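Local atomic coordinates of conserved hypothetical protein (Streptococcus pneumoniae, PDB entry 2GK4), a protein that is of unknown function but belongs to the DNA/pantothenate metabolism flavoprotein family, consistent with a role like phosphopantothenoylcysteine synthetase in coenzyme A synthesis. Residues 104-109 and 129-134; 99-104 and 118-123; 11-16 and 69-74; 23-28 and 91-96; 95-100 and 138-143. One frame throughout, in Å; residues are numbered along the deposited sequence. Where two conformers were deposited one is given.

Interaction 1. Residues 104-109 and 129-134; sequences GLEEVQ and STDEVQ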
# COMPACT_ATOMS: atom_id res chain seq x y z
N GLY A 104 21.41 -0.79 -2.70
CA GLY A 104 21.83 0.51 -3.27
C GLY A 104 22.30 0.35 -4.71
O GLY A 104 22.74 -0.73 -5.12
N LEU A 105 22.19 1.41 -5.50
CA LEU A 105 22.62 1.37 -6.90
C LEU A 105 24.10 0.96 -7.06
O LEU A 105 24.44 0.25 -8.02
CB LEU A 105 22.40 2.73 -7.58
CG LEU A 105 22.67 2.81 -9.09
CD1 LEU A 105 21.69 1.97 -9.89
CD2 LEU A 105 22.64 4.27 -9.57
N GLU A 106 24.95 1.39 -6.13
CA GLU A 106 26.38 1.11 -6.18
C GLU A 106 26.70 -0.40 -6.15
O GLU A 106 27.51 -0.87 -6.95
CB GLU A 106 27.12 1.87 -5.07
CG GLU A 106 26.34 1.98 -3.76
CD GLU A 106 25.50 3.27 -3.65
OE1 GLU A 106 26.11 4.34 -3.40
OE2 GLU A 106 24.26 3.20 -3.78
N GLU A 107 26.05 -1.14 -5.25
CA GLU A 107 26.18 -2.62 -5.22
C GLU A 107 25.77 -3.25 -6.56
O GLU A 107 26.43 -4.17 -7.05
CB GLU A 107 25.40 -3.26 -4.06
CG GLU A 107 25.79 -4.74 -3.83
CD GLU A 107 24.84 -5.54 -2.93
OE1 GLU A 107 23.94 -4.97 -2.29
OE2 GLU A 107 25.01 -6.77 -2.84
N VAL A 108 24.68 -2.76 -7.15
CA VAL A 108 24.23 -3.24 -8.47
C VAL A 108 25.25 -2.92 -9.56
O VAL A 108 25.58 -3.76 -10.40
CB VAL A 108 22.84 -2.69 -8.85
CG1 VAL A 108 22.34 -3.31 -10.18
CG2 VAL A 108 21.82 -2.99 -7.72
N GLN A 109 25.76 -1.69 -9.54
CA GLN A 109 26.77 -1.27 -10.51
C GLN A 109 28.05 -2.12 -10.46
O GLN A 109 28.70 -2.34 -11.49
CB GLN A 109 27.08 0.20 -10.32
CG GLN A 109 26.05 1.08 -11.02
CD GLN A 109 26.25 2.57 -10.78
OE1 GLN A 109 26.55 3.00 -9.66
NE2 GLN A 109 26.08 3.36 -11.84
N SER A 129 20.87 5.54 3.77
CA SER A 129 20.10 6.75 3.49
C SER A 129 20.87 7.72 2.57
O SER A 129 20.29 8.64 1.98
CB SER A 129 19.69 7.45 4.79
OG SER A 129 20.83 7.77 5.58
N THR A 130 22.18 7.49 2.44
CA THR A 130 23.00 8.28 1.54
C THR A 130 22.85 7.87 0.07
O THR A 130 23.15 8.67 -0.82
CB THR A 130 24.51 8.26 1.93
OG1 THR A 130 24.99 6.91 2.02
CG2 THR A 130 24.73 8.96 3.27
N ASP A 131 22.38 6.64 -0.18
CA ASP A 131 22.16 6.18 -1.56
C ASP A 131 21.23 7.16 -2.26
O ASP A 131 20.13 7.43 -1.76
CB ASP A 131 21.51 4.79 -1.62
CG ASP A 131 22.33 3.71 -0.92
OD1 ASP A 131 21.72 2.68 -0.54
OD2 ASP A 131 23.56 3.86 -0.75
N GLU A 132 21.65 7.70 -3.38
CA GLU A 132 20.74 8.50 -4.18
C GLU A 132 19.70 7.62 -4.87
O GLU A 132 18.61 8.08 -5.22
CB GLU A 132 21.48 9.33 -5.22
CG GLU A 132 21.44 10.83 -4.94
CD GLU A 132 20.01 11.40 -5.01
OE1 GLU A 132 19.27 11.10 -5.98
OE2 GLU A 132 19.64 12.14 -4.06
N VAL A 133 20.05 6.36 -5.10
CA VAL A 133 19.17 5.45 -5.84
C VAL A 133 19.16 4.11 -5.14
O VAL A 133 20.20 3.61 -4.73
CB VAL A 133 19.64 5.30 -7.32
CG1 VAL A 133 18.79 4.25 -8.07
CG2 VAL A 133 19.55 6.61 -8.07
N GLN A 134 17.97 3.53 -4.99
CA GLN A 134 17.88 2.16 -4.50
C GLN A 134 17.21 1.27 -5.55
O GLN A 134 16.46 1.75 -6.40
CB GLN A 134 17.26 2.11 -3.10
CG GLN A 134 18.18 2.75 -2.01
CD GLN A 134 17.60 2.74 -0.59
OE1 GLN A 134 16.40 2.59 -0.39
NE2 GLN A 134 18.47 2.91 0.41
O HOH W 1 25.30 5.86 -0.65

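Interaction 2. Residues 99-104 and 118-123; sequences PVYMTG and LSKQNH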
# COMPACT_ATOMS: atom_id res chain seq x y z
N PRO A 99 8.94 -9.01 -4.10
CA PRO A 99 10.28 -8.58 -3.74
C PRO A 99 11.20 -9.74 -3.35
O PRO A 99 10.76 -10.69 -2.67
CB PRO A 99 10.04 -7.70 -2.50
CG PRO A 99 8.71 -7.11 -2.74
CD PRO A 99 7.92 -8.27 -3.32
N VAL A 100 12.46 -9.67 -3.79
CA VAL A 100 13.46 -10.63 -3.37
C VAL A 100 14.58 -9.93 -2.60
O VAL A 100 14.93 -10.32 -1.47
CB VAL A 100 14.03 -11.43 -4.57
CG1 VAL A 100 15.21 -12.33 -4.12
CG2 VAL A 100 12.94 -12.27 -5.21
N TYR A 101 15.11 -8.86 -3.19
CA TYR A 101 16.32 -8.23 -2.66
C TYR A 101 16.32 -6.75 -2.99
O TYR A 101 16.07 -6.36 -4.12
CB TYR A 101 17.54 -8.89 -3.28
CG TYR A 101 18.87 -8.45 -2.73
CD1 TYR A 101 19.76 -7.72 -3.51
CD2 TYR A 101 19.26 -8.79 -1.43
CE1 TYR A 101 21.02 -7.33 -3.01
CE2 TYR A 101 20.52 -8.41 -0.92
CZ TYR A 101 21.38 -7.67 -1.72
OH TYR A 101 22.64 -7.29 -1.26
N MSE A 102 16.60 -5.94 -1.97
CA MSE A 102 16.58 -4.49 -2.10
C MSE A 102 17.96 -3.98 -1.71
O MSE A 102 18.48 -4.32 -0.65
CB MSE A 102 15.54 -3.91 -1.14
CG MSE A 102 15.65 -2.42 -0.85
SE MSE A 102 14.50 -1.40 -2.00
CE MSE A 102 15.51 -1.19 -3.27
N THR A 103 18.57 -3.17 -2.57
CA THR A 103 19.94 -2.71 -2.31
C THR A 103 20.20 -1.31 -2.91
O THR A 103 19.32 -0.73 -3.53
CB THR A 103 20.99 -3.75 -2.81
OG1 THR A 103 22.27 -3.48 -2.22
CG2 THR A 103 21.12 -3.73 -4.33
N GLY A 104 21.41 -0.79 -2.70
CA GLY A 104 21.83 0.51 -3.27
C GLY A 104 22.30 0.35 -4.71
O GLY A 104 22.74 -0.73 -5.12
N LEU A 118 19.30 -12.67 -6.95
CA LEU A 118 18.09 -13.47 -6.71
C LEU A 118 18.28 -14.53 -5.63
O LEU A 118 17.29 -15.11 -5.13
CB LEU A 118 17.61 -14.16 -7.98
CG LEU A 118 17.47 -13.40 -9.29
CD1 LEU A 118 16.87 -14.32 -10.35
CD2 LEU A 118 16.64 -12.17 -9.10
N SER A 119 19.53 -14.80 -5.28
CA SER A 119 19.83 -15.84 -4.30
C SER A 119 20.33 -15.23 -2.99
O SER A 119 20.82 -15.96 -2.11
CB SER A 119 20.84 -16.83 -4.87
OG SER A 119 22.08 -16.19 -5.01
N LYS A 120 20.19 -13.91 -2.87
CA LYS A 120 20.58 -13.16 -1.67
C LYS A 120 19.37 -12.76 -0.80
O LYS A 120 18.22 -12.77 -1.26
CB LYS A 120 21.35 -11.89 -2.06
CG LYS A 120 22.68 -12.14 -2.75
CD LYS A 120 23.54 -10.89 -2.73
CE LYS A 120 24.57 -10.88 -3.85
NZ LYS A 120 25.65 -11.94 -3.74
N GLN A 121 19.66 -12.39 0.44
CA GLN A 121 18.63 -11.93 1.38
C GLN A 121 18.86 -10.48 1.76
O GLN A 121 20.01 -10.02 1.78
CB GLN A 121 18.62 -12.83 2.63
CG GLN A 121 18.24 -14.30 2.34
CD GLN A 121 16.87 -14.44 1.68
OE1 GLN A 121 15.91 -13.76 2.04
NE2 GLN A 121 16.78 -15.33 0.67
N ASN A 122 17.79 -9.76 2.10
CA ASN A 122 17.90 -8.33 2.42
C ASN A 122 18.96 -7.98 3.46
O ASN A 122 19.58 -6.93 3.35
CB ASN A 122 16.56 -7.76 2.87
CG ASN A 122 15.68 -7.39 1.72
OD1 ASN A 122 16.06 -7.50 0.56
ND2 ASN A 122 14.47 -6.92 2.03
N HIS A 123 19.15 -8.86 4.46
CA HIS A 123 20.13 -8.60 5.53
C HIS A 123 21.58 -8.57 5.06
O HIS A 123 22.48 -8.17 5.81
CB HIS A 123 19.96 -9.60 6.69
CG HIS A 123 20.17 -11.03 6.30
ND1 HIS A 123 21.42 -11.57 6.08
CD2 HIS A 123 19.29 -12.04 6.10
CE1 HIS A 123 21.30 -12.85 5.75
NE2 HIS A 123 20.01 -13.15 5.75
O HOH W 2 15.20 -10.68 1.23
O HOH W 3 18.03 -4.86 2.05

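Interaction 3. Residues 11-16 and 69-74; sequences GGTSEA and TNTKDL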
# COMPACT_ATOMS: atom_id res chain seq x y z
N GLY A 11 -10.15 -6.98 -4.81
CA GLY A 11 -9.13 -6.15 -4.18
C GLY A 11 -7.80 -6.35 -4.89
O GLY A 11 -7.76 -6.53 -6.10
N GLY A 12 -6.71 -6.28 -4.14
CA GLY A 12 -5.38 -6.43 -4.75
C GLY A 12 -4.37 -6.83 -3.69
O GLY A 12 -4.41 -6.34 -2.55
N THR A 13 -3.43 -7.68 -4.08
CA THR A 13 -2.42 -8.20 -3.17
C THR A 13 -1.34 -7.16 -2.89
O THR A 13 -1.09 -6.25 -3.71
CB THR A 13 -1.73 -9.48 -3.73
OG1 THR A 13 -1.22 -9.24 -5.06
CG2 THR A 13 -2.71 -10.68 -3.73
N SER A 14 -0.74 -7.25 -1.70
CA SER A 14 0.34 -6.36 -1.27
C SER A 14 1.53 -7.25 -0.92
O SER A 14 1.38 -8.19 -0.14
CB SER A 14 -0.06 -5.57 -0.02
OG SER A 14 -0.89 -4.46 -0.33
N GLU A 15 2.69 -6.94 -1.48
CA GLU A 15 3.88 -7.75 -1.23
C GLU A 15 4.88 -6.91 -0.40
O GLU A 15 5.35 -5.88 -0.87
CB GLU A 15 4.50 -8.17 -2.57
CG GLU A 15 3.54 -8.90 -3.52
CD GLU A 15 3.10 -10.26 -3.01
OE1 GLU A 15 3.98 -11.04 -2.52
OE2 GLU A 15 1.89 -10.56 -3.12
N ALA A 16 5.19 -7.35 0.82
CA ALA A 16 6.05 -6.55 1.72
C ALA A 16 7.47 -6.39 1.19
O ALA A 16 8.09 -7.35 0.69
CB ALA A 16 6.07 -7.13 3.13
N THR A 69 -3.36 -10.86 2.59
CA THR A 69 -2.38 -9.79 2.38
C THR A 69 -1.69 -9.97 1.03
O THR A 69 -1.84 -9.12 0.14
CB THR A 69 -1.37 -9.70 3.53
OG1 THR A 69 -2.07 -9.41 4.74
CG2 THR A 69 -0.36 -8.55 3.27
N ASN A 70 -0.99 -11.09 0.85
CA ASN A 70 -0.09 -11.27 -0.32
C ASN A 70 -0.46 -12.46 -1.19
O ASN A 70 -1.46 -13.17 -0.91
CB ASN A 70 1.39 -11.32 0.11
CG ASN A 70 1.72 -12.51 1.00
OD1 ASN A 70 0.95 -13.47 1.10
ND2 ASN A 70 2.88 -12.46 1.63
N THR A 71 0.32 -12.71 -2.24
CA THR A 71 -0.04 -13.81 -3.17
C THR A 71 0.08 -15.16 -2.50
O THR A 71 -0.76 -16.05 -2.73
CB THR A 71 0.76 -13.79 -4.48
OG1 THR A 71 2.17 -13.87 -4.20
CG2 THR A 71 0.43 -12.56 -5.30
N LYS A 72 1.09 -15.33 -1.64
CA LYS A 72 1.19 -16.59 -0.87
C LYS A 72 -0.12 -16.88 -0.12
O LYS A 72 -0.60 -18.01 -0.15
CB LYS A 72 2.37 -16.56 0.12
CG LYS A 72 2.61 -17.87 0.88
CD LYS A 72 3.89 -17.80 1.74
CE LYS A 72 5.14 -18.37 1.02
NZ LYS A 72 5.54 -17.67 -0.24
N ASP A 73 -0.66 -15.86 0.56
CA ASP A 73 -1.96 -15.97 1.28
C ASP A 73 -3.05 -16.40 0.30
O ASP A 73 -3.89 -17.26 0.65
CB ASP A 73 -2.38 -14.64 1.94
CG ASP A 73 -1.45 -14.16 3.04
OD1 ASP A 73 -0.62 -14.94 3.56
OD2 ASP A 73 -1.56 -12.94 3.38
N LEU A 74 -3.06 -15.81 -0.90
CA LEU A 74 -4.11 -16.13 -1.88
C LEU A 74 -4.00 -17.59 -2.32
O LEU A 74 -5.00 -18.32 -2.41
CB LEU A 74 -4.06 -15.19 -3.09
CG LEU A 74 -5.09 -15.58 -4.18
CD1 LEU A 74 -6.53 -15.42 -3.64
CD2 LEU A 74 -4.88 -14.74 -5.37
O HOH W 4 3.56 -13.59 -1.66
O HOH W 5 4.67 -10.14 1.46

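Interaction 4. Residues 23-28 and 91-96; sequences ITNHST and SMAVSD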
# COMPACT_ATOMS: atom_id res chain seq x y z
N ILE A 23 4.88 -3.35 -2.12
CA ILE A 23 4.44 -3.02 -3.48
C ILE A 23 3.08 -3.68 -3.63
O ILE A 23 2.91 -4.90 -3.41
CB ILE A 23 5.43 -3.50 -4.56
CG1 ILE A 23 4.87 -3.22 -5.96
CG2 ILE A 23 5.83 -5.00 -4.37
CD1 ILE A 23 5.97 -3.34 -7.05
N THR A 24 2.11 -2.86 -3.99
CA THR A 24 0.70 -3.24 -3.79
C THR A 24 -0.02 -3.06 -5.12
O THR A 24 0.18 -2.04 -5.81
CB THR A 24 0.07 -2.29 -2.75
OG1 THR A 24 0.69 -2.49 -1.47
CG2 THR A 24 -1.43 -2.53 -2.62
N ASN A 25 -0.86 -4.04 -5.49
CA ASN A 25 -1.78 -3.86 -6.60
C ASN A 25 -2.95 -3.14 -5.96
O ASN A 25 -3.64 -3.72 -5.11
CB ASN A 25 -2.22 -5.23 -7.17
CG ASN A 25 -1.22 -5.79 -8.15
OD1 ASN A 25 -0.02 -5.51 -8.08
ND2 ASN A 25 -1.71 -6.61 -9.09
N HIS A 26 -3.13 -1.87 -6.32
CA HIS A 26 -3.99 -0.93 -5.57
C HIS A 26 -5.51 -0.93 -5.86
O HIS A 26 -6.24 -0.07 -5.34
CB HIS A 26 -3.43 0.50 -5.69
CG HIS A 26 -3.08 0.92 -7.10
ND1 HIS A 26 -3.98 0.86 -8.15
CD2 HIS A 26 -1.92 1.39 -7.62
CE1 HIS A 26 -3.39 1.27 -9.26
NE2 HIS A 26 -2.14 1.61 -8.96
N SER A 27 -6.00 -1.87 -6.66
CA SER A 27 -7.45 -1.99 -6.92
C SER A 27 -8.29 -1.99 -5.64
O SER A 27 -8.01 -2.75 -4.71
CB SER A 27 -7.74 -3.30 -7.67
OG SER A 27 -9.14 -3.56 -7.71
N THR A 28 -9.33 -1.15 -5.59
CA THR A 28 -10.22 -1.14 -4.41
C THR A 28 -11.39 -2.12 -4.56
O THR A 28 -12.27 -2.17 -3.70
CB THR A 28 -10.70 0.26 -4.08
OG1 THR A 28 -11.33 0.81 -5.23
CG2 THR A 28 -9.52 1.16 -3.65
N SER A 91 -11.85 -11.78 -9.24
CA SER A 91 -11.65 -10.40 -9.67
C SER A 91 -10.51 -9.66 -8.99
O SER A 91 -10.23 -8.49 -9.34
CB SER A 91 -12.97 -9.62 -9.57
OG SER A 91 -13.17 -9.09 -8.28
N MSE A 92 -9.88 -10.29 -8.00
CA MSE A 92 -8.75 -9.65 -7.31
C MSE A 92 -7.61 -9.38 -8.32
O MSE A 92 -7.37 -10.19 -9.22
CB MSE A 92 -8.24 -10.57 -6.18
CG MSE A 92 -7.11 -9.93 -5.35
SE MSE A 92 -6.46 -11.22 -4.04
CE MSE A 92 -8.07 -11.29 -2.89
N ALA A 93 -6.92 -8.25 -8.16
CA ALA A 93 -5.70 -7.97 -8.92
C ALA A 93 -4.55 -8.68 -8.18
O ALA A 93 -4.20 -8.31 -7.04
CB ALA A 93 -5.44 -6.47 -8.97
N VAL A 94 -3.94 -9.65 -8.85
CA VAL A 94 -2.94 -10.50 -8.18
C VAL A 94 -1.56 -10.08 -8.66
O VAL A 94 -1.32 -10.01 -9.87
CB VAL A 94 -3.20 -12.00 -8.50
CG1 VAL A 94 -2.12 -12.93 -7.89
CG2 VAL A 94 -4.58 -12.38 -7.98
N SER A 95 -0.67 -9.80 -7.71
CA SER A 95 0.71 -9.40 -8.04
C SER A 95 1.36 -10.41 -8.98
O SER A 95 1.26 -11.63 -8.77
CB SER A 95 1.54 -9.26 -6.76
OG SER A 95 0.97 -8.25 -5.96
N ASP A 96 1.99 -9.90 -10.03
CA ASP A 96 2.80 -10.77 -10.89
C ASP A 96 4.21 -10.98 -10.37
O ASP A 96 4.88 -11.90 -10.82
CB ASP A 96 2.88 -10.22 -12.30
CG ASP A 96 1.65 -10.52 -13.11
OD1 ASP A 96 1.02 -11.59 -12.90
OD2 ASP A 96 1.32 -9.70 -13.97
O HOH W 6 2.25 -5.96 -5.96
O HOH W 7 -0.75 -7.70 -11.38
O HOH W 8 -10.43 -6.20 -7.54

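Interaction 5. Residues 95-100 and 138-143; sequences SDYTPV and LKKTPK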
# COMPACT_ATOMS: atom_id res chain seq x y z
N SER A 95 -0.67 -9.80 -7.71
CA SER A 95 0.71 -9.40 -8.04
C SER A 95 1.36 -10.41 -8.98
O SER A 95 1.26 -11.63 -8.77
CB SER A 95 1.54 -9.26 -6.76
OG SER A 95 0.97 -8.25 -5.96
N ASP A 96 1.99 -9.90 -10.03
CA ASP A 96 2.80 -10.77 -10.89
C ASP A 96 4.21 -10.98 -10.37
O ASP A 96 4.88 -11.90 -10.82
CB ASP A 96 2.88 -10.22 -12.30
CG ASP A 96 1.65 -10.52 -13.11
OD1 ASP A 96 1.02 -11.59 -12.90
OD2 ASP A 96 1.32 -9.70 -13.97
N TYR A 97 4.65 -10.08 -9.49
CA TYR A 97 6.01 -10.11 -8.94
C TYR A 97 6.03 -9.86 -7.45
O TYR A 97 5.22 -9.08 -6.91
CB TYR A 97 6.89 -9.05 -9.64
CG TYR A 97 7.06 -9.37 -11.12
CD1 TYR A 97 6.18 -8.85 -12.07
CD2 TYR A 97 8.07 -10.23 -11.55
CE1 TYR A 97 6.30 -9.19 -13.43
CE2 TYR A 97 8.20 -10.57 -12.90
CZ TYR A 97 7.31 -10.05 -13.83
OH TYR A 97 7.46 -10.37 -15.19
N THR A 98 7.03 -10.44 -6.80
CA THR A 98 7.23 -10.25 -5.38
C THR A 98 8.70 -9.93 -5.06
O THR A 98 9.62 -10.48 -5.69
CB THR A 98 6.72 -11.49 -4.62
OG1 THR A 98 6.65 -11.20 -3.23
CG2 THR A 98 7.58 -12.76 -4.92
N PRO A 99 8.94 -9.01 -4.10
CA PRO A 99 10.28 -8.58 -3.74
C PRO A 99 11.20 -9.74 -3.35
O PRO A 99 10.76 -10.69 -2.67
CB PRO A 99 10.04 -7.70 -2.50
CG PRO A 99 8.71 -7.11 -2.74
CD PRO A 99 7.92 -8.27 -3.32
N VAL A 100 12.46 -9.67 -3.79
CA VAL A 100 13.46 -10.63 -3.37
C VAL A 100 14.58 -9.93 -2.60
O VAL A 100 14.93 -10.32 -1.47
CB VAL A 100 14.03 -11.43 -4.57
CG1 VAL A 100 15.21 -12.33 -4.12
CG2 VAL A 100 12.94 -12.27 -5.21
N LEU A 138 12.71 -8.25 -8.15
CA LEU A 138 11.47 -8.98 -7.86
C LEU A 138 11.43 -10.20 -8.76
O LEU A 138 11.88 -10.14 -9.93
CB LEU A 138 10.26 -8.11 -8.13
CG LEU A 138 10.15 -6.76 -7.39
CD1 LEU A 138 10.82 -5.64 -8.20
CD2 LEU A 138 8.69 -6.46 -7.13
N LYS A 139 10.91 -11.31 -8.22
CA LYS A 139 10.71 -12.53 -9.06
C LYS A 139 9.21 -12.77 -9.32
O LYS A 139 8.36 -12.23 -8.61
CB LYS A 139 11.28 -13.75 -8.35
CG LYS A 139 10.49 -14.21 -7.11
CD LYS A 139 11.13 -15.41 -6.40
CE LYS A 139 10.17 -16.00 -5.37
NZ LYS A 139 10.88 -17.11 -4.60
N LYS A 140 8.88 -13.59 -10.32
CA LYS A 140 7.49 -14.00 -10.52
C LYS A 140 6.84 -14.65 -9.30
O LYS A 140 7.46 -15.48 -8.57
CB LYS A 140 7.36 -14.94 -11.71
CG LYS A 140 7.41 -14.25 -13.04
CD LYS A 140 6.98 -15.20 -14.15
CE LYS A 140 7.33 -14.63 -15.52
NZ LYS A 140 7.42 -15.69 -16.57
N THR A 141 5.58 -14.29 -9.08
CA THR A 141 4.77 -14.96 -8.06
C THR A 141 4.34 -16.33 -8.59
O THR A 141 4.40 -16.57 -9.81
CB THR A 141 3.52 -14.13 -7.76
OG1 THR A 141 2.96 -13.71 -9.01
CG2 THR A 141 3.90 -12.91 -6.92
N PRO A 142 3.89 -17.23 -7.69
CA PRO A 142 3.43 -18.58 -8.10
C PRO A 142 2.18 -18.53 -8.96
O PRO A 142 1.33 -17.63 -8.78
CB PRO A 142 3.03 -19.25 -6.78
CG PRO A 142 2.74 -18.07 -5.81
CD PRO A 142 3.78 -17.04 -6.23
N LYS A 143 2.07 -19.46 -9.91
CA LYS A 143 0.80 -19.60 -10.62
C LYS A 143 -0.24 -20.02 -9.58
O LYS A 143 0.09 -20.72 -8.62
CB LYS A 143 0.89 -20.59 -11.80
CG LYS A 143 1.40 -21.99 -11.47
CD LYS A 143 1.27 -22.92 -12.69
CE LYS A 143 -0.01 -23.77 -12.61
NZ LYS A 143 -0.26 -24.67 -13.79

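Interaction 1. Residues 104-109 and 129-134
L105 lies against V133 at the far end of a two-stranded antiparallel ribbon, where strand 97-104 gives way to helix 105-110. The pairing of the two strands ends here with G104 and Q134, a non-hydrogen-bonded pair whose CA atoms are 4.5 Å apart. G104 is also the N-cap of the helix. One residue on, L105 N donates to V133 O at 3.1 Å, with an N-H...O angle of 154°.

From CB outward the leucine runs past the valine, which it crosses obliquely. L105 CB starts 3.8 Å from V133 CB, and CG is anti to the backbone N (chi1 -174°). At the tip, L105 CD1 meets V133 CG1 at 4.1 Å, and L105 CD2 comes to 3.9 Å from V133 CB. The same leucine reaches V135 further along the strand, while V133 also packs on L118 of the second subunit.

D131 brings a carboxylate to the start of the helix. Its OD1 lies 3.5 Å from G104 CA and takes a hydrogen bond from S128 N. E106 was modelled in two conformers, which makes its approach to D131 doubtful: in the one given, E106 OE2 is 3.2 Å from D131 OD2, two acceptors of like charge with no hydrogen bond between them, their carboxylate planes 35° apart. Firmer is the water that donates to D131 OD2 at 2.7 Å, and this water is also hydrogen-bonded to T130 OG1.

Interaction 2. Residues 99-104 and 118-123
A classic beta bulge in strand 97-104, with V100 and Y101 both facing F137, meets the connecting loop around L118, K120 and N122. Y101 has the largest share of the contact. K120 CB stands over one ring face as a CH-pi donor, 4.0 Å from the centroid and 23° off the normal, displaced toward the CD2-CE2 rim. Further out, K120 CD lies 4.0 Å from Y101 CZ and OH. The loop backbone comes in at the ring's edge: Q121 C is in the ring plane, and Q121 O lies 3.2 Å from Y101 CE2.

N122 turns its amide oxygen to the strand. M102 N donates to N122 OD1 at 3.0 Å, bent to 144° at the hydrogen, and the donor is tilted 31° from the plane of the side-chain carbonyl. Two waters extend this link. One donates to V100 O and accepts from N122 N, while the other donates to both M102 O and N122 O. V100 CG1 rests 3.6 Å from L118 O.

Y101 OH is hydrogen-bonded to E107 OE1 of helix 105-110, and the ring lies beside that of F117. K120 NZ forms a salt bridge with E116, and M102 packs on L136 of strand 133-140.

Interaction 3. Residues 11-16 and 69-74
E15 CG is anti to the carbonyl carbon, beside the backbone N (chi1 -55°), and a bend at chi2 (-66°) turns CD toward T71, in the first turn of helix 71-81. T71 N donates to E15 OE2 at 2.8 Å, meeting that oxygen's syn lone pair. The glutamate crosses N70 at about a right angle, and E15 OE2 comes within 3.4 Å of N70 CB.

N70 is the N-cap. Its OD1 accepts from D73 N at 2.9 Å, nearly along the C=O axis, and N70 N donates to D73 OD2 from above the carboxylate plane, completing a capping box. A second donor, T69 N, meets D73 OD2 on its anti lone pair.

The loop before the helix is tied to strand 14-16 by S14 N, which donates to T69 O at 2.8 Å in an almost straight bond. Next to it in sequence, T13 CG2 packs 3.8 Å from N70 C, while T13 OG1 is hydrogen-bonded to S95.

E15 OE1 has its own partners: T98 OG1, and a water that also accepts from K72 N. Both carboxylate oxygens are thus engaged, and an acidic group at a helix N terminus is probably favoured by the helix dipole.

Interaction 4. Residues 23-28 and 91-96
The amide of N25 reaches across to the A93-S95 backbone, its two ends pointing at different residues. CG lies anti to the carbonyl carbon (chi1 -83°). From there ND2 turns toward the alanine side, 3.7 Å from A93 CB and 3.5 Å from V94 C. The oxygen faces the serine, with N25 OD1 3.6 Å from S95 OG. The stem touches too, N25 CB lying 3.9 Å from A93 CB.

Waters join the polar groups. One accepts from N25 ND2 at 2.7 Å and donates to V94 O; another donates to N25 OD1 and lies 2.6 Å from S95 OG. S95 OG is also hydrogen-bonded to T13. Farther along, S27 CB approaches A93 CB at 4.1 Å, and a third water accepts from S27 OG, itself hydrogen-bonded to G29 N, and donates to S91 O.

Strand 21-25, paired with 14-16 in its own chain, also pairs antiparallel with a strand of the second subunit. The 91-96 loop leaves the C-terminal end of strand 87-90 in the parallel part of the main sheet, the end where Rossmann-like folds commonly bind ligands. A glycerol, probably from the crystallisation liquor, is hydrogen-bonded to S91 O here, consistent with a pocket.

Interaction 5. Residues 95-100 and 138-143
L138, Y97 and T141 give up the most surface where strands 97-104 and 133-140 pair as a two-stranded antiparallel ribbon. The two short strand segments run at 139° to each other. L138 is paired with P99 across a non-hydrogen-bonded position, and its CD2 comes to 4.0 Å from P99 N. Its CB meets Y97 CB, at 3.8 Å.

Y97 pairs with K140 at the next non-hydrogen-bonded position. The two side chains lie side by side, pointing the same way, with Y97 CE2 3.8 Å from K140 CG. Y97 OH is hydrogen-bonded to D131 O of the second subunit. Between these pairs, T98 and K139 exchange both backbone hydrogen bonds, T98 N to K139 O at 2.9 Å and the reverse bond slightly longer.

T141 takes over as the strand ends. Its OG1 stands between the backbone N and the carbonyl carbon (chi1 45°), which lets the hydroxyl donate to S95 O at 2.7 Å while T141 N donates to D96 O at 3.0 Å. The methyl, T141 CG2, also lies 3.5 Å from S95 O and packs against Y97 C and T98 CB.

K139 crosses V100 at about a right angle, V100 CG2 resting 3.7 Å from K139 CG.

How the interactions relate
Interactions 1, 2 and 5 follow one another along the antiparallel ribbon of strands 97-104 and 133-140, with interaction 2 centred 13 Å from each of the others. Interactions 1 and 2 share G104, and E107 OE1 lies 2.9 Å from Y101 OH. Interactions 3 and 4 sit at the ribbon's root, their centres 8 Å apart, joined by T13 OG1 to S95 OG at 2.6 Å. Interaction 5 connects the two groups: it shares S95 and D96 with interaction 4, and T98 OG1 is 2.8 Å from E15 OE1 of interaction 3. The glycerol lies beside interaction 4, 28 Å from interaction 1 between centres. Interactions 1, 2, 4 and 5 all touch the second subunit; interaction 3 does not.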